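Local coordinates for acyl-CoA thioesterase II TesB2 (PDB 3U0A), which probably hydrolyses fatty acyl-CoA thioesters to free fatty acid and coenzyme A, as a double-hotdog thioesterase of the C/M/P thioester hydrolase family, at residues Ala6-Glu14 against Asp185-Tyr195; Val41-Val50 against Ile103-Gln111. All coordinates share one frame; numbering follows the deposited sequence.

In the fold
The chain carries two hotdog modules, each an antiparallel sheet with a long helix laid against it. Contact 2 is a helix-on-strand packing within the first module, helix 34-51 on strand 101-111. Contact 1 joins the N-terminal segment leading into strand 14-17 to helix 186-200, the helix of the second module. In chain order the segments run 6-14, 41-50, 103-111, 185-195, so both halves of contact 2 fall between those of contact 1. The centres lie about 12 Å apart, and a probable hydrogen bond from Gln44 NE2 to Ile10 O joins them. Cys191 also touches Val47, so the two helices meet directly, while residues 6-14 reach both, tying the N-terminal segment to both modules.

Contact 1: Ala6-Glu14 against Asp185-Tyr195; sequences AIEEILDLE and DPVLHICALAY
With CG1 of Ile7 anti to the backbone N (chi1 -159°) and CG of Tyr195 likewise anti to its own N (chi1 -179°), the two side chains run antiparallel alongside one another, and Ile7 CD1 comes to 3.7 Å from Tyr195 CD2. This is apolar packing of the N-terminal segment on helix 186-200, the helix of the second hotdog module. Residues 7-11 have helical backbone angles, and Ile7, Ile10 and Leu11 all direct their CB atoms at the helix. Ile7 is spread along it: CG1 lies 4.0 Å from Ala192 CB, while CG2 approaches Leu188 CD1 at 4.2 Å. Leu188 crosses Ile7 and Glu8 at a slant, and its CD2 meets the aliphatic part of Glu8, 3.8 Å from Glu8 CG. Ile10 adds a second methyl beside the tyrosine ring, CD1 lying 4.2 Å from Tyr195 CD1.

No hydrogen bond crosses between the segments, so the fit rests on packing of mainly apolar side chains, with 435 Å² of surface buried counting both sides. Outside them, Tyr195 touches Thr36 and Cys191 touches Val47, both on helix 34-51. Asp185 is the N-cap of helix 186-200: its OD1 receives Val187 N, with the donor well above the carboxylate plane. Leu11 forks over the first turns of this helix, its CD1 reaching Cys191 SG at 4.0 Å and its CD2 packing 3.8 Å from Leu188 CB.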
ATOM      1  N   ALA A   6     -17.126  -9.454  20.000  1.00 58.09           N
ATOM      2  CA  ALA A   6     -16.733 -10.372  18.910  1.00 56.51           C
ATOM      3  C   ALA A   6     -15.264 -10.150  18.472  1.00 54.57           C
ATOM      4  O   ALA A   6     -14.522 -11.125  18.247  1.00 53.24           O
ATOM      5  CB  ALA A   6     -17.685 -10.248  17.723  1.00 57.09           C
ATOM      6  N   ILE A   7     -14.825  -8.893  18.377  1.00 54.54           N
ATOM      7  CA  ILE A   7     -13.461  -8.571  17.850  1.00 52.95           C
ATOM      8  C   ILE A   7     -12.303  -9.396  18.459  1.00 51.88           C
ATOM      9  O   ILE A   7     -11.315  -9.677  17.798  1.00 50.51           O
ATOM     10  CB  ILE A   7     -13.172  -7.053  17.991  1.00 53.49           C
ATOM     11  CG1 ILE A   7     -12.059  -6.587  17.043  1.00 52.17           C
ATOM     12  CG2 ILE A   7     -12.812  -6.711  19.421  1.00 54.24           C
ATOM     13  CD1 ILE A   7     -12.365  -6.819  15.577  1.00 51.56           C
ATOM     14  N   GLU A   8     -12.450  -9.797  19.715  1.00 52.68           N
ATOM     15  CA  GLU A   8     -11.441 -10.584  20.446  1.00 52.05           C
ATOM     16  C   GLU A   8     -11.326 -12.004  19.947  1.00 51.10           C
ATOM     17  O   GLU A   8     -10.302 -12.680  20.160  1.00 50.28           O
ATOM     18  CB  GLU A   8     -11.789 -10.598  21.940  1.00 53.50           C
ATOM     19  CG  GLU A   8     -11.598  -9.244  22.606  1.00 54.43           C
ATOM     20  CD  GLU A   8     -12.832  -8.738  23.332  1.00 56.31           C
ATOM     21  OE1 GLU A   8     -13.871  -8.452  22.643  1.00 56.82           O
ATOM     22  OE2 GLU A   8     -12.731  -8.608  24.590  1.00 57.41           O
ATOM     23  N   GLU A   9     -12.376 -12.473  19.291  1.00 51.37           N
ATOM     24  CA  GLU A   9     -12.349 -13.799  18.684  1.00 50.56           C
ATOM     25  C   GLU A   9     -11.410 -13.859  17.491  1.00 48.98           C
ATOM     26  O   GLU A   9     -10.981 -14.955  17.108  1.00 48.13           O
ATOM     27  CB  GLU A   9     -13.752 -14.264  18.281  1.00 51.52           C
ATOM     28  N   ILE A  10     -11.043 -12.709  16.913  1.00 48.66           N
ATOM     29  CA  ILE A  10     -10.059 -12.721  15.831  1.00 47.31           C
ATOM     30  C   ILE A  10      -8.745 -13.284  16.343  1.00 46.55           C
ATOM     31  O   ILE A  10      -8.021 -13.910  15.622  1.00 45.55           O
ATOM     32  CB  ILE A  10      -9.841 -11.327  15.210  1.00 47.31           C
ATOM     33  CG1 ILE A  10     -11.069 -10.915  14.447  1.00 48.03           C
ATOM     34  CG2 ILE A  10      -8.693 -11.338  14.216  1.00 46.07           C
ATOM     35  CD1 ILE A  10     -10.748 -10.120  13.233  1.00 47.58           C
ATOM     36  N   LEU A  11      -8.469 -13.065  17.617  1.00 47.22           N
ATOM     37  CA  LEU A  11      -7.214 -13.494  18.212  1.00 46.84           C
ATOM     38  C   LEU A  11      -7.217 -14.979  18.586  1.00 46.73           C
ATOM     39  O   LEU A  11      -6.166 -15.547  18.802  1.00 46.32           O
ATOM     40  CB  LEU A  11      -6.889 -12.621  19.431  1.00 47.81           C
ATOM     41  CG  LEU A  11      -5.993 -11.403  19.127  1.00 47.65           C
ATOM     42  CD1 LEU A  11      -6.532 -10.481  18.030  1.00 47.43           C
ATOM     43  CD2 LEU A  11      -5.803 -10.653  20.429  1.00 48.84           C
ATOM     44  N   ASP A  12      -8.389 -15.601  18.596  1.00 47.21           N
ATOM     45  CA  ASP A  12      -8.546 -17.000  18.997  1.00 47.35           C
ATOM     46  C   ASP A  12      -8.184 -17.918  17.832  1.00 46.21           C
ATOM     47  O   ASP A  12      -8.974 -18.100  16.922  1.00 46.07           O
ATOM     48  CB  ASP A  12     -10.006 -17.226  19.503  1.00 48.61           C
ATOM     49  CG  ASP A  12     -10.287 -18.687  20.019  1.00 49.05           C
ATOM     50  OD1 ASP A  12      -9.345 -19.374  20.544  1.00 48.79           O
ATOM     51  OD2 ASP A  12     -11.483 -19.141  19.926  1.00 49.87           O
ATOM     52  N   LEU A  13      -6.970 -18.463  17.848  1.00 45.55           N
ATOM     53  CA  LEU A  13      -6.501 -19.405  16.832  1.00 44.60           C
ATOM     54  C   LEU A  13      -6.044 -20.706  17.469  1.00 44.79           C
ATOM     55  O   LEU A  13      -5.314 -20.671  18.449  1.00 45.23           O
ATOM     56  CB  LEU A  13      -5.283 -18.844  16.098  1.00 43.73           C
ATOM     57  CG  LEU A  13      -5.400 -17.761  15.027  1.00 43.27           C
ATOM     58  CD1 LEU A  13      -3.968 -17.542  14.531  1.00 42.62           C
ATOM     59  CD2 LEU A  13      -6.346 -18.117  13.890  1.00 42.99           C
ATOM     60  N   GLU A  14      -6.428 -21.842  16.895  1.00 44.56           N
ATOM     61  CA  GLU A  14      -5.872 -23.126  17.278  1.00 44.67           C
ATOM     62  C   GLU A  14      -4.545 -23.340  16.558  1.00 43.78           C
ATOM     63  O   GLU A  14      -4.458 -23.159  15.361  1.00 42.99           O
ATOM     64  CB  GLU A  14      -6.839 -24.256  16.871  1.00 44.91           C
ATOM     65  CG  GLU A  14      -6.430 -25.653  17.356  1.00 45.26           C
ATOM     66  CD  GLU A  14      -7.225 -26.805  16.716  1.00 45.41           C
ATOM     67  OE1 GLU A  14      -8.064 -26.558  15.800  1.00 45.23           O
ATOM     68  OE2 GLU A  14      -7.001 -27.971  17.121  1.00 45.85           O
ATOM     69  N   ASP A 185      -3.954  -5.424  24.987  1.00 43.94           N
ATOM     70  CA  ASP A 185      -3.088  -6.175  24.089  1.00 43.99           C
ATOM     71  C   ASP A 185      -2.986  -5.411  22.759  1.00 43.41           C
ATOM     72  O   ASP A 185      -3.937  -5.366  21.991  1.00 42.94           O
ATOM     73  CB  ASP A 185      -3.657  -7.585  23.894  1.00 44.14           C
ATOM     74  CG  ASP A 185      -2.911  -8.377  22.875  1.00 44.24           C
ATOM     75  OD1 ASP A 185      -1.820  -7.983  22.433  1.00 44.29           O
ATOM     76  OD2 ASP A 185      -3.433  -9.422  22.492  1.00 44.37           O
ATOM     77  N   PRO A 186      -1.823  -4.808  22.483  1.00 43.55           N
ATOM     78  CA  PRO A 186      -1.774  -3.938  21.332  1.00 43.06           C
ATOM     79  C   PRO A 186      -2.154  -4.625  20.040  1.00 42.67           C
ATOM     80  O   PRO A 186      -2.654  -3.964  19.129  1.00 42.16           O
ATOM     81  CB  PRO A 186      -0.322  -3.478  21.303  1.00 43.53           C
ATOM     82  CG  PRO A 186       0.126  -3.532  22.694  1.00 44.19           C
ATOM     83  CD  PRO A 186      -0.582  -4.727  23.277  1.00 44.25           C
ATOM     84  N   VAL A 187      -1.895  -5.918  19.946  1.00 42.99           N
ATOM     85  CA  VAL A 187      -2.229  -6.686  18.755  1.00 42.78           C
ATOM     86  C   VAL A 187      -3.736  -6.677  18.512  1.00 42.37           C
ATOM     87  O   VAL A 187      -4.176  -6.598  17.398  1.00 42.02           O
ATOM     88  CB  VAL A 187      -1.722  -8.150  18.888  1.00 43.42           C
ATOM     89  CG1 VAL A 187      -2.246  -9.029  17.774  1.00 43.34           C
ATOM     90  CG2 VAL A 187      -0.201  -8.186  18.898  1.00 43.95           C
ATOM     91  N   LEU A 188      -4.501  -6.766  19.587  1.00 42.51           N
ATOM     92  CA  LEU A 188      -5.951  -6.718  19.521  1.00 42.32           C
ATOM     93  C   LEU A 188      -6.432  -5.364  19.005  1.00 41.80           C
ATOM     94  O   LEU A 188      -7.452  -5.272  18.327  1.00 41.60           O
ATOM     95  CB  LEU A 188      -6.577  -6.996  20.909  1.00 42.71           C
ATOM     96  CG  LEU A 188      -8.104  -6.830  21.015  1.00 42.68           C
ATOM     97  CD1 LEU A 188      -8.846  -7.855  20.188  1.00 42.84           C
ATOM     98  CD2 LEU A 188      -8.569  -6.903  22.452  1.00 43.11           C
ATOM     99  N   HIS A 189      -5.715  -4.316  19.372  1.00 41.73           N
ATOM    100  CA  HIS A 189      -6.086  -2.989  18.949  1.00 41.38           C
ATOM    101  C   HIS A 189      -5.804  -2.820  17.486  1.00 41.02           C
ATOM    102  O   HIS A 189      -6.651  -2.346  16.764  1.00 40.74           O
ATOM    103  CB  HIS A 189      -5.423  -1.916  19.834  1.00 41.57           C
ATOM    104  CG  HIS A 189      -5.990  -1.880  21.240  1.00 41.92           C
ATOM    105  ND1 HIS A 189      -6.829  -0.936  21.647  1.00 41.93           N
ATOM    106  CD2 HIS A 189      -5.850  -2.766  22.303  1.00 42.34           C
ATOM    107  CE1 HIS A 189      -7.206  -1.196  22.900  1.00 42.33           C
ATOM    108  NE2 HIS A 189      -6.593  -2.312  23.297  1.00 42.56           N
ATOM    109  N   ILE A 190      -4.623  -3.253  17.049  1.00 41.13           N
ATOM    110  CA  ILE A 190      -4.239  -3.211  15.634  1.00 40.89           C
ATOM    111  C   ILE A 190      -5.293  -3.951  14.774  1.00 40.72           C
ATOM    112  O   ILE A 190      -5.799  -3.391  13.811  1.00 40.41           O
ATOM    113  CB  ILE A 190      -2.780  -3.725  15.438  1.00 41.24           C
ATOM    114  CG1 ILE A 190      -1.771  -2.744  16.056  1.00 41.49           C
ATOM    115  CG2 ILE A 190      -2.413  -3.827  13.975  1.00 41.08           C
ATOM    116  CD1 ILE A 190      -0.468  -3.407  16.478  1.00 42.13           C
ATOM    117  N   CYS A 191      -5.656  -5.170  15.184  1.00 41.03           N
ATOM    118  CA  CYS A 191      -6.697  -5.950  14.519  1.00 41.09           C
ATOM    119  C   CYS A 191      -8.054  -5.245  14.518  1.00 40.92           C
ATOM    120  O   CYS A 191      -8.760  -5.253  13.526  1.00 40.84           O
ATOM    121  CB  CYS A 191      -6.828  -7.335  15.153  1.00 41.63           C
ATOM    122  SG  CYS A 191      -5.459  -8.465  14.769  1.00 42.05           S
ATOM    123  N   ALA A 192      -8.402  -4.626  15.630  1.00 40.96           N
ATOM    124  CA  ALA A 192      -9.637  -3.874  15.730  1.00 40.93           C
ATOM    125  C   ALA A 192      -9.658  -2.783  14.654  1.00 40.55           C
ATOM    126  O   ALA A 192     -10.618  -2.680  13.903  1.00 40.57           O
ATOM    127  CB  ALA A 192      -9.803  -3.283  17.139  1.00 41.10           C
ATOM    128  N   LEU A 193      -8.579  -2.003  14.569  1.00 40.31           N
ATOM    129  CA  LEU A 193      -8.485  -0.909  13.607  1.00 40.02           C
ATOM    130  C   LEU A 193      -8.456  -1.433  12.159  1.00 39.87           C
ATOM    131  O   LEU A 193      -9.095  -0.843  11.263  1.00 39.75           O
ATOM    132  CB  LEU A 193      -7.250  -0.030  13.893  1.00 39.97           C
ATOM    133  CG  LEU A 193      -6.930   1.113  12.914  1.00 39.78           C
ATOM    134  CD1 LEU A 193      -6.153   2.200  13.609  1.00 39.97           C
ATOM    135  CD2 LEU A 193      -6.136   0.629  11.718  1.00 39.64           C
ATOM    136  N   ALA A 194      -7.711  -2.517  11.941  1.00 39.96           N
ATOM    137  CA  ALA A 194      -7.567  -3.085  10.609  1.00 39.92           C
ATOM    138  C   ALA A 194      -8.915  -3.672  10.156  1.00 40.12           C
ATOM    139  O   ALA A 194      -9.305  -3.554   8.985  1.00 40.07           O
ATOM    140  CB  ALA A 194      -6.458  -4.142  10.584  1.00 40.15           C
ATOM    141  N   TYR A 195      -9.632  -4.257  11.115  1.00 40.43           N
ATOM    142  CA  TYR A 195     -10.962  -4.787  10.870  1.00 40.82           C
ATOM    143  C   TYR A 195     -11.961  -3.701  10.462  1.00 40.75           C
ATOM    144  O   TYR A 195     -12.663  -3.814   9.428  1.00 40.95           O
ATOM    145  CB  TYR A 195     -11.474  -5.520  12.127  1.00 41.25           C
ATOM    146  CG  TYR A 195     -12.850  -6.127  11.977  1.00 41.85           C
ATOM    147  CD1 TYR A 195     -13.027  -7.259  11.235  1.00 42.29           C
ATOM    148  CD2 TYR A 195     -13.978  -5.540  12.551  1.00 42.11           C
ATOM    149  CE1 TYR A 195     -14.268  -7.829  11.079  1.00 43.00           C
ATOM    150  CE2 TYR A 195     -15.232  -6.110  12.406  1.00 42.82           C
ATOM    151  CZ  TYR A 195     -15.367  -7.254  11.660  1.00 43.28           C
ATOM    152  OH  TYR A 195     -16.583  -7.855  11.465  1.00 44.15           O
TER

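Contact 2: Val41-Val50 against Ile103-Gln111; sequences VAGQSLVSAV and IFSMGASFQ. With NA (sodium ion), chain G.
Val41 opens the contact, its side chain passing Phe104 head to tail, with CG1 3.9 Å from Phe104 CB and also against Ile103. Nearly three turns of the hotdog helix 34-51 lie on strand 101-111, and the axes of the two segments cross at -45° with a closest approach of 9.1 Å. Ala42 follows with a CH-pi contact: its CB stands over one face of the Phe104 ring, 4.2 Å from the centroid and 27° off the normal. Phe66 of strand 58-66 also meets this ring.

Ser45 turns its OG back to Val41 O at 2.7 Å, helped by a chi1 of -55° that places OG beside the backbone N. Val41 O thus accepts both Ser45 OG and Ser45 N, from opposite faces of the carbonyl plane. Ser45 CB packs on Met106 SD, and Met106, bent at its last torsion, swings CE to 3.8 Å from Leu46 CD1. That same leucine methyl touches Ala108 CB. Ala49 then rests its CB near Phe110 CZ, while Val50 brings CG2 to the edge of the ring, 3.7 Å from Phe110 CE2.

Val50 O binds a sodium ion at 2.8 Å, together with Val53 O and a water. With the serine hydroxyl bonded within its own helix and no hydrogen bond between the segments, the chemistry implies that helix and strand are held together by apolar packing.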
ATOM      1  N   VAL A  41     -10.844 -12.928   8.133  1.00 41.49           N
ATOM      2  CA  VAL A  41      -9.809 -13.754   7.558  1.00 41.09           C
ATOM      3  C   VAL A  41      -8.488 -13.007   7.502  1.00 40.58           C
ATOM      4  O   VAL A  41      -7.459 -13.568   7.809  1.00 40.34           O
ATOM      5  CB  VAL A  41     -10.219 -14.268   6.145  1.00 41.22           C
ATOM      6  CG1 VAL A  41      -9.061 -14.963   5.441  1.00 40.85           C
ATOM      7  CG2 VAL A  41     -11.397 -15.221   6.262  1.00 41.78           C
ATOM      8  N   ALA A  42      -8.526 -11.733   7.128  1.00 40.50           N
ATOM      9  CA  ALA A  42      -7.307 -10.938   7.010  1.00 40.07           C
ATOM     10  C   ALA A  42      -6.683 -10.751   8.369  1.00 40.03           C
ATOM     11  O   ALA A  42      -5.470 -10.845   8.528  1.00 39.76           O
ATOM     12  CB  ALA A  42      -7.606  -9.591   6.396  1.00 40.08           C
ATOM     13  N   GLY A  43      -7.542 -10.480   9.351  1.00 40.40           N
ATOM     14  CA  GLY A  43      -7.118 -10.232  10.706  1.00 40.53           C
ATOM     15  C   GLY A  43      -6.503 -11.471  11.275  1.00 40.55           C
ATOM     16  O   GLY A  43      -5.460 -11.407  11.913  1.00 40.49           O
ATOM     17  N   GLN A  44      -7.137 -12.615  11.028  1.00 40.71           N
ATOM     18  CA  GLN A  44      -6.629 -13.867  11.548  1.00 40.80           C
ATOM     19  C   GLN A  44      -5.336 -14.234  10.836  1.00 40.39           C
ATOM     20  O   GLN A  44      -4.412 -14.718  11.482  1.00 40.43           O
ATOM     21  CB  GLN A  44      -7.673 -14.982  11.482  1.00 41.13           C
ATOM     22  CG  GLN A  44      -8.768 -14.847  12.562  1.00 41.70           C
ATOM     23  CD  GLN A  44      -9.460 -16.179  12.940  1.00 42.14           C
ATOM     24  OE1 GLN A  44     -10.124 -16.835  12.113  1.00 42.19           O
ATOM     25  NE2 GLN A  44      -9.313 -16.567  14.192  1.00 42.52           N
ATOM     26  N   SER A  45      -5.234 -13.964   9.545  1.00 40.08           N
ATOM     27  CA  SER A  45      -3.981 -14.147   8.838  1.00 39.76           C
ATOM     28  C   SER A  45      -2.844 -13.370   9.511  1.00 39.67           C
ATOM     29  O   SER A  45      -1.752 -13.885   9.638  1.00 39.64           O
ATOM     30  CB  SER A  45      -4.107 -13.716   7.377  1.00 39.56           C
ATOM     31  OG  SER A  45      -5.156 -14.374   6.738  1.00 39.76           O
ATOM     32  N   LEU A  46      -3.104 -12.139   9.945  1.00 39.69           N
ATOM     33  CA  LEU A  46      -2.069 -11.356  10.651  1.00 39.69           C
ATOM     34  C   LEU A  46      -1.731 -11.946  12.020  1.00 40.08           C
ATOM     35  O   LEU A  46      -0.555 -12.041  12.391  1.00 40.15           O
ATOM     36  CB  LEU A  46      -2.472  -9.889  10.825  1.00 39.69           C
ATOM     37  CG  LEU A  46      -1.530  -9.021  11.655  1.00 39.80           C
ATOM     38  CD1 LEU A  46      -0.178  -8.842  11.022  1.00 39.56           C
ATOM     39  CD2 LEU A  46      -2.128  -7.665  11.934  1.00 39.90           C
ATOM     40  N   VAL A  47      -2.774 -12.352  12.750  1.00 40.41           N
ATOM     41  CA  VAL A  47      -2.579 -12.902  14.074  1.00 40.89           C
ATOM     42  C   VAL A  47      -1.692 -14.128  13.979  1.00 40.91           C
ATOM     43  O   VAL A  47      -0.837 -14.334  14.823  1.00 41.24           O
ATOM     44  CB  VAL A  47      -3.910 -13.232  14.747  1.00 41.30           C
ATOM     45  CG1 VAL A  47      -3.699 -14.014  16.052  1.00 41.89           C
ATOM     46  CG2 VAL A  47      -4.673 -11.960  14.989  1.00 41.42           C
ATOM     47  N   SER A  48      -1.884 -14.916  12.928  1.00 40.62           N
ATOM     48  CA  SER A  48      -1.018 -16.069  12.643  1.00 40.63           C
ATOM     49  C   SER A  48       0.442 -15.700  12.425  1.00 40.53           C
ATOM     50  O   SER A  48       1.361 -16.431  12.819  1.00 40.80           O
ATOM     51  CB  SER A  48      -1.504 -16.759  11.379  1.00 40.36           C
ATOM     52  OG  SER A  48      -2.496 -17.702  11.699  1.00 40.62           O
ATOM     53  N   ALA A  49       0.644 -14.596  11.720  1.00 40.19           N
ATOM     54  CA  ALA A  49       1.960 -14.081  11.496  1.00 40.14           C
ATOM     55  C   ALA A  49       2.584 -13.722  12.863  1.00 40.61           C
ATOM     56  O   ALA A  49       3.713 -14.087  13.124  1.00 40.88           O
ATOM     57  CB  ALA A  49       1.889 -12.874  10.559  1.00 39.75           C
ATOM     58  N   VAL A  50       1.805 -13.047  13.714  1.00 40.78           N
ATOM     59  CA  VAL A  50       2.259 -12.490  14.962  1.00 41.28           C
ATOM     60  C   VAL A  50       2.725 -13.592  15.963  1.00 41.90           C
ATOM     61  O   VAL A  50       3.654 -13.398  16.775  1.00 42.42           O
ATOM     62  CB  VAL A  50       1.149 -11.609  15.564  1.00 41.39           C
ATOM     63  CG1 VAL A  50       1.461 -11.196  16.996  1.00 42.08           C
ATOM     64  CG2 VAL A  50       0.944 -10.389  14.706  1.00 40.93           C
ATOM     65  N   ILE A 103      -7.360 -18.291  -0.346  1.00 41.36           N
ATOM     66  CA  ILE A 103      -8.450 -17.308  -0.383  1.00 41.60           C
ATOM     67  C   ILE A 103      -7.959 -15.883  -0.109  1.00 41.20           C
ATOM     68  O   ILE A 103      -8.546 -14.927  -0.555  1.00 41.41           O
ATOM     69  CB  ILE A 103      -9.603 -17.690   0.587  1.00 41.85           C
ATOM     70  CG1 ILE A 103      -9.222 -17.492   2.067  1.00 41.43           C
ATOM     71  CG2 ILE A 103     -10.067 -19.133   0.360  1.00 42.27           C
ATOM     72  CD1 ILE A 103     -10.386 -17.804   3.005  1.00 41.78           C
ATOM     73  N   PHE A 104      -6.853 -15.779   0.619  1.00 40.69           N
ATOM     74  CA  PHE A 104      -6.253 -14.526   1.001  1.00 40.32           C
ATOM     75  C   PHE A 104      -4.765 -14.727   1.139  1.00 39.95           C
ATOM     76  O   PHE A 104      -4.334 -15.693   1.693  1.00 39.89           O
ATOM     77  CB  PHE A 104      -6.859 -14.026   2.338  1.00 40.26           C
ATOM     78  CG  PHE A 104      -6.303 -12.704   2.800  1.00 39.95           C
ATOM     79  CD1 PHE A 104      -6.681 -11.518   2.184  1.00 40.04           C
ATOM     80  CD2 PHE A 104      -5.357 -12.645   3.808  1.00 39.63           C
ATOM     81  CE1 PHE A 104      -6.140 -10.308   2.589  1.00 39.78           C
ATOM     82  CE2 PHE A 104      -4.833 -11.446   4.219  1.00 39.41           C
ATOM     83  CZ  PHE A 104      -5.220 -10.276   3.613  1.00 39.46           C
ATOM     84  N   SER A 105      -3.982 -13.796   0.645  1.00 39.78           N
ATOM     85  CA  SER A 105      -2.518 -13.878   0.725  1.00 39.52           C
ATOM     86  C   SER A 105      -1.945 -12.537   1.166  1.00 39.25           C
ATOM     87  O   SER A 105      -2.373 -11.487   0.737  1.00 39.28           O
ATOM     88  CB  SER A 105      -1.895 -14.291  -0.613  1.00 39.73           C
ATOM     89  OG  SER A 105      -0.517 -14.608  -0.458  1.00 39.59           O
ATOM     90  N   MET A 106      -0.922 -12.595   1.990  1.00 39.05           N
ATOM     91  CA  MET A 106      -0.589 -11.499   2.835  1.00 38.87           C
ATOM     92  C   MET A 106       0.894 -11.471   3.206  1.00 38.78           C
ATOM     93  O   MET A 106       1.540 -12.476   3.321  1.00 38.87           O
ATOM     94  CB  MET A 106      -1.398 -11.686   4.081  1.00 38.90           C
ATOM     95  CG  MET A 106      -1.262 -10.593   5.047  1.00 38.82           C
ATOM     96  SD  MET A 106      -1.628 -11.218   6.679  1.00 38.99           S
ATOM     97  CE  MET A 106      -0.360 -10.282   7.554  1.00 38.94           C
ATOM     98  N   GLY A 107       1.407 -10.278   3.423  1.00 38.68           N
ATOM     99  CA  GLY A 107       2.713 -10.108   4.043  1.00 38.69           C
ATOM    100  C   GLY A 107       2.693  -9.014   5.102  1.00 38.65           C
ATOM    101  O   GLY A 107       1.905  -8.067   4.999  1.00 38.57           O
ATOM    102  N   ALA A 108       3.570  -9.158   6.099  1.00 38.79           N
ATOM    103  CA  ALA A 108       3.690  -8.213   7.198  1.00 38.88           C
ATOM    104  C   ALA A 108       5.138  -8.099   7.670  1.00 39.13           C
ATOM    105  O   ALA A 108       5.880  -9.073   7.612  1.00 39.30           O
ATOM    106  CB  ALA A 108       2.768  -8.607   8.352  1.00 39.01           C
ATOM    107  N   SER A 109       5.506  -6.897   8.157  1.00 39.21           N
ATOM    108  CA  SER A 109       6.861  -6.593   8.639  1.00 39.55           C
ATOM    109  C   SER A 109       6.834  -6.219  10.118  1.00 39.90           C
ATOM    110  O   SER A 109       5.944  -5.515  10.572  1.00 39.83           O
ATOM    111  CB  SER A 109       7.487  -5.454   7.815  1.00 39.48           C
ATOM    112  OG  SER A 109       8.903  -5.351   7.996  1.00 39.86           O
ATOM    113  N   PHE A 110       7.826  -6.705  10.846  1.00 40.37           N
ATOM    114  CA  PHE A 110       7.956  -6.492  12.281  1.00 40.88           C
ATOM    115  C   PHE A 110       9.357  -5.892  12.634  1.00 41.40           C
ATOM    116  O   PHE A 110      10.389  -6.320  12.104  1.00 41.57           O
ATOM    117  CB  PHE A 110       7.733  -7.829  13.013  1.00 41.16           C
ATOM    118  CG  PHE A 110       6.430  -8.520  12.658  1.00 40.74           C
ATOM    119  CD1 PHE A 110       6.239  -9.067  11.411  1.00 40.30           C
ATOM    120  CD2 PHE A 110       5.409  -8.626  13.587  1.00 40.90           C
ATOM    121  CE1 PHE A 110       5.058  -9.689  11.076  1.00 40.01           C
ATOM    122  CE2 PHE A 110       4.204  -9.251  13.259  1.00 40.60           C
ATOM    123  CZ  PHE A 110       4.029  -9.781  11.994  1.00 40.15           C
ATOM    124  N   GLN A 111       9.379  -4.897  13.519  1.00 41.74           N
ATOM    125  CA  GLN A 111      10.609  -4.196  13.859  1.00 42.30           C
ATOM    126  C   GLN A 111      10.749  -4.034  15.337  1.00 43.06           C
ATOM    127  O   GLN A 111       9.772  -3.878  16.052  1.00 43.07           O
ATOM    128  CB  GLN A 111      10.624  -2.812  13.208  1.00 42.00           C
ATOM    129  CG  GLN A 111      11.893  -1.976  13.439  1.00 42.58           C
ATOM    130  CD  GLN A 111      11.716  -0.500  13.092  1.00 42.38           C
ATOM    131  OE1 GLN A 111      10.616   0.004  13.089  1.00 41.99           O
ATOM    132  NE2 GLN A 111      12.808   0.184  12.790  1.00 42.70           N
TER
HETATM  133 NA    NA G 286       4.871 -11.367  18.210  1.00 12.24          NA
HETATM  134  O   HOH W   1       4.661  -9.083  17.467  1.00  4.59           O